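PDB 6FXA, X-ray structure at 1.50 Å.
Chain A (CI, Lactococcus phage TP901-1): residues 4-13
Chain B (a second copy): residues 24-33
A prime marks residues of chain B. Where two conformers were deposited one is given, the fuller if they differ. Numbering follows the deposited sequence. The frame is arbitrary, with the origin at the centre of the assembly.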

# COMPACT_ATOMS: atom_id res chain seq x y z
N GLU A 4 0.93 8.55 -5.46
CA GLU A 4 0.75 9.78 -4.68
C GLU A 4 -0.43 9.64 -3.72
O GLU A 4 -0.35 10.06 -2.54
N GLU A 5 -1.53 9.02 -4.17
CA GLU A 5 -2.67 8.87 -3.28
C GLU A 5 -2.36 7.91 -2.13
O GLU A 5 -2.86 8.10 -1.01
N THR A 6 -1.50 6.91 -2.38
CA THR A 6 -1.14 5.98 -1.32
C THR A 6 -0.26 6.66 -0.29
O THR A 6 -0.44 6.46 0.92
N ILE A 7 0.71 7.46 -0.74
CA ILE A 7 1.51 8.26 0.18
C ILE A 7 0.60 9.06 1.12
O ILE A 7 0.79 9.08 2.34
N THR A 8 -0.41 9.76 0.55
CA THR A 8 -1.29 10.63 1.36
C THR A 8 -1.98 9.85 2.47
O THR A 8 -2.04 10.30 3.62
N VAL A 9 -2.51 8.67 2.14
CA VAL A 9 -3.15 7.84 3.16
C VAL A 9 -2.11 7.35 4.16
O VAL A 9 -2.35 7.35 5.39
N MET A 10 -1.01 6.82 3.66
CA MET A 10 -0.00 6.26 4.58
C MET A 10 0.56 7.28 5.57
O MET A 10 0.93 6.91 6.69
N LYS A 11 0.63 8.57 5.20
CA LYS A 11 1.14 9.58 6.13
C LYS A 11 0.24 9.70 7.37
O LYS A 11 0.72 10.15 8.44
N LYS A 12 -0.98 9.24 7.27
CA LYS A 12 -1.94 9.27 8.37
C LYS A 12 -1.91 7.98 9.20
O LYS A 12 -2.57 7.93 10.27
N LEU A 13 -1.24 6.93 8.70
CA LEU A 13 -1.28 5.61 9.35
C LEU A 13 -0.14 5.42 10.32
O LEU A 13 1.02 5.79 10.06
N THR B 24 -5.95 -1.02 0.03
CA THR B 24 -5.53 -1.64 1.31
C THR B 24 -5.18 -0.55 2.32
O THR B 24 -5.56 -0.66 3.51
N ALA B 25 -4.46 0.48 1.89
CA ALA B 25 -4.18 1.62 2.75
C ALA B 25 -5.48 2.31 3.20
O ALA B 25 -5.59 2.68 4.37
N LYS B 26 -6.45 2.50 2.30
CA LYS B 26 -7.69 3.17 2.68
C LYS B 26 -8.42 2.34 3.71
O LYS B 26 -9.01 2.88 4.65
N ILE B 27 -8.36 1.02 3.59
CA ILE B 27 -9.03 0.17 4.58
C ILE B 27 -8.35 0.32 5.93
O ILE B 27 -9.01 0.46 6.99
N GLN B 28 -7.01 0.29 5.92
CA GLN B 28 -6.32 0.46 7.19
C GLN B 28 -6.70 1.78 7.89
O GLN B 28 -6.80 1.85 9.15
N LEU B 29 -6.88 2.86 7.11
CA LEU B 29 -7.22 4.15 7.71
C LEU B 29 -8.63 4.13 8.25
O LEU B 29 -8.88 4.72 9.30
N LYS B 30 -9.59 3.48 7.58
CA LYS B 30 -10.95 3.42 8.14
C LYS B 30 -10.94 2.66 9.46
O LYS B 30 -11.64 3.04 10.42
N GLU B 31 -10.14 1.61 9.55
CA GLU B 31 -10.07 0.88 10.82
C GLU B 31 -9.40 1.72 11.90
O GLU B 31 -9.85 1.73 13.07
N GLN B 32 -8.32 2.40 11.55
CA GLN B 32 -7.62 3.22 12.54
C GLN B 32 -8.54 4.31 13.06
O GLN B 32 -8.51 4.64 14.26
N ASP B 33 -9.38 4.86 12.18
CA ASP B 33 -10.24 5.97 12.58
C ASP B 33 -11.44 5.50 13.43
O ASP B 33 -12.11 6.34 14.09

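Packing of chain A residues 4-13 against helix 24-33 of a second CI copy, chain B. The two helices run nearly parallel, with 19° between their N-to-C directions and a closest axial approach of 9.2 Å. This is close enough for side chains to meet backbone, and the stretches together bury 492 Å². Two places set the register: the CA atoms of Val9 and Ala25′ lie 6.3 Å apart, as do those of Leu13 and Leu29′, so a four-residue step on one chain matches a four-residue step on the other.

Apolar packing forms the centre. Val9, Ala25′ and Leu29′ all direct their CA-to-CB bonds toward the opposing stretch. Val9 is in the t rotamer (chi1 173°); its CG1 lies 3.7 Å from Ala25′ CB and 4.1 Å from Leu29′ CB, and comes within 3.3 Å of Ala25′ O. At Ala25′ the valine meets both the methyl and the helix backbone. Ala25′ O is already engaged within its own helix, accepting from Leu29′ N at 3.0 Å. Thr6 and Met10, both buried, approach the same alanine more loosely: Thr6 CG2 and Met10 CG are each 4.5 Å from Ala25′ CB. Met10 points its CA-to-CB bond away, so it backs this contact rather than entering it.

Leu13 ends the type I turn that begins at Met10, closed by Leu13 N donating to Met10 O at 3.0 Å. Its CA-to-CB bond lies sideways, but an m,t rotamer (chi1 -70°, chi2 179°) carries the branched end to chain B, and it has the largest covered area of any residue here, 86 Å². Leu13 CD2 rests 3.6 Å from Leu29′ N and 3.9 Å from Leu29′ CB, while Leu13 CD1 is 4.0 Å from Gln28′ CB. Gln28′ also starts toward chain A, but its m,m bend leads the amide away to a partner elsewhere in the structure. Leu29′, in the t,p rotamer, reaches the lysine at the edge, with Lys12 NZ 3.8 Å from Leu29′ CD2.

One direct hydrogen bond joins the stretches. Gln32′, extended as t,t, points toward chain A, and its NE2 donates to Lys12 O over 2.8 Å at a nearly straight 163°. The bond ties the side-chain amide to the backbone within the turn, while Gln32′ OE1 sits 3.5 Å from Leu13 CA.

Charged side chains at the margins meet through water. Glu5 OE2 and Lys26′ NZ are 4.5 Å apart, beyond a salt bridge; water 1 spans them, donating to Glu5 OE2 at 3.2 Å and accepting from Lys26′ NZ at 3.0 Å. Although the CA-to-CB bond of Lys26′ points away, its long m,t,t,t chain passes Val9, with Lys26′ CG 4.2 Å from Val9 CG2. Water 2 links Lys12 to Asp33′, accepting from Lys12 NZ at 2.6 Å and donating to Asp33′ OD2 at 2.5 Å.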

# COMPACT_ATOMS: atom_id res chain seq x y z
CB GLU A 4 0.62 11.00 -5.63
CG GLU A 4 -0.51 10.93 -6.63
CD GLU A 4 -1.79 11.81 -6.37
OE1 GLU A 4 -1.91 12.52 -5.32
OE2 GLU A 4 -2.69 11.78 -7.28
CB GLU A 5 -3.88 8.37 -4.05
CG GLU A 5 -4.37 9.36 -5.14
CD GLU A 5 -5.43 8.68 -5.98
OE1 GLU A 5 -5.24 8.55 -7.24
OE2 GLU A 5 -6.44 8.25 -5.35
CB THR A 6 -0.43 4.74 -1.91
OG1 THR A 6 -1.38 4.09 -2.75
CG2 THR A 6 -0.04 3.72 -0.82
CB ILE A 7 2.47 9.18 -0.58
CG1 ILE A 7 3.53 8.36 -1.28
CG2 ILE A 7 3.11 10.13 0.42
CD1 ILE A 7 4.32 9.11 -2.37
CB THR A 8 -2.30 11.32 0.43
OG1 THR A 8 -1.55 12.13 -0.48
CG2 THR A 8 -3.27 12.18 1.16
CB VAL A 9 -3.95 6.67 2.53
CG1 VAL A 9 -4.48 5.68 3.59
CG2 VAL A 9 -5.05 7.19 1.61
CB MET A 10 1.13 5.60 3.79
CG MET A 10 0.72 4.34 3.04
SD MET A 10 2.11 3.49 2.30
CE MET A 10 2.82 2.74 3.78
CB LYS A 11 1.22 10.92 5.42
CG LYS A 11 2.50 11.05 4.58
CD LYS A 11 2.52 12.39 3.92
CE LYS A 11 3.84 12.62 3.11
NZ LYS A 11 3.76 13.79 2.18
CB LYS A 12 -3.39 9.50 7.83
CG LYS A 12 -3.52 10.86 7.04
CD LYS A 12 -4.92 10.99 6.43
CE LYS A 12 -5.99 11.20 7.51
NZ LYS A 12 -7.40 11.25 6.98
CB LEU A 13 -1.13 4.49 8.30
CG LEU A 13 -2.35 4.33 7.38
CD1 LEU A 13 -2.07 3.19 6.37
CD2 LEU A 13 -3.67 4.02 8.15
CB THR B 24 -4.34 -2.57 1.03
OG1 THR B 24 -4.78 -3.64 0.20
CG2 THR B 24 -3.79 -3.21 2.31
CB ALA B 25 -3.26 2.56 2.03
CB LYS B 26 -8.57 3.34 1.46
CG LYS B 26 -8.03 4.41 0.54
CD LYS B 26 -8.91 4.62 -0.74
CE LYS B 26 -8.37 5.76 -1.64
NZ LYS B 26 -9.40 6.21 -2.69
CB ILE B 27 -9.00 -1.30 4.13
CG1 ILE B 27 -10.04 -1.49 3.00
CG2 ILE B 27 -9.35 -2.25 5.27
CD1 ILE B 27 -9.89 -2.91 2.30
CB GLN B 28 -4.81 0.38 6.99
CG GLN B 28 -4.23 -1.02 6.73
CD GLN B 28 -4.53 -1.96 7.85
OE1 GLN B 28 -4.16 -1.65 9.02
NE2 GLN B 28 -5.16 -3.08 7.54
CB LEU B 29 -7.07 5.27 6.71
CG LEU B 29 -7.35 6.69 7.22
CD1 LEU B 29 -6.28 7.10 8.23
CD2 LEU B 29 -7.33 7.62 6.03
CB LYS B 30 -11.92 2.71 7.19
CG LYS B 30 -12.18 3.37 5.83
CD LYS B 30 -13.02 4.61 5.90
CE LYS B 30 -13.36 5.08 4.42
NZ LYS B 30 -14.09 6.30 4.55
CB GLU B 31 -9.34 -0.46 10.61
CG GLU B 31 -10.18 -1.38 9.70
CD GLU B 31 -9.41 -2.50 9.15
OE1 GLU B 31 -8.17 -2.56 9.38
OE2 GLU B 31 -10.03 -3.31 8.39
CB GLN B 32 -6.41 3.85 11.88
CG GLN B 32 -5.45 4.54 12.85
CD GLN B 32 -4.26 5.10 12.16
OE1 GLN B 32 -3.28 4.39 11.89
NE2 GLN B 32 -4.33 6.39 11.83
CB ASP B 33 -10.68 6.71 11.32
CG ASP B 33 -9.59 7.63 10.74
OD1 ASP B 33 -8.53 7.90 11.42
OD2 ASP B 33 -9.79 8.13 9.62
O HOH W 1 -9.49 7.15 -5.53
O HOH W 2 -8.47 10.19 9.08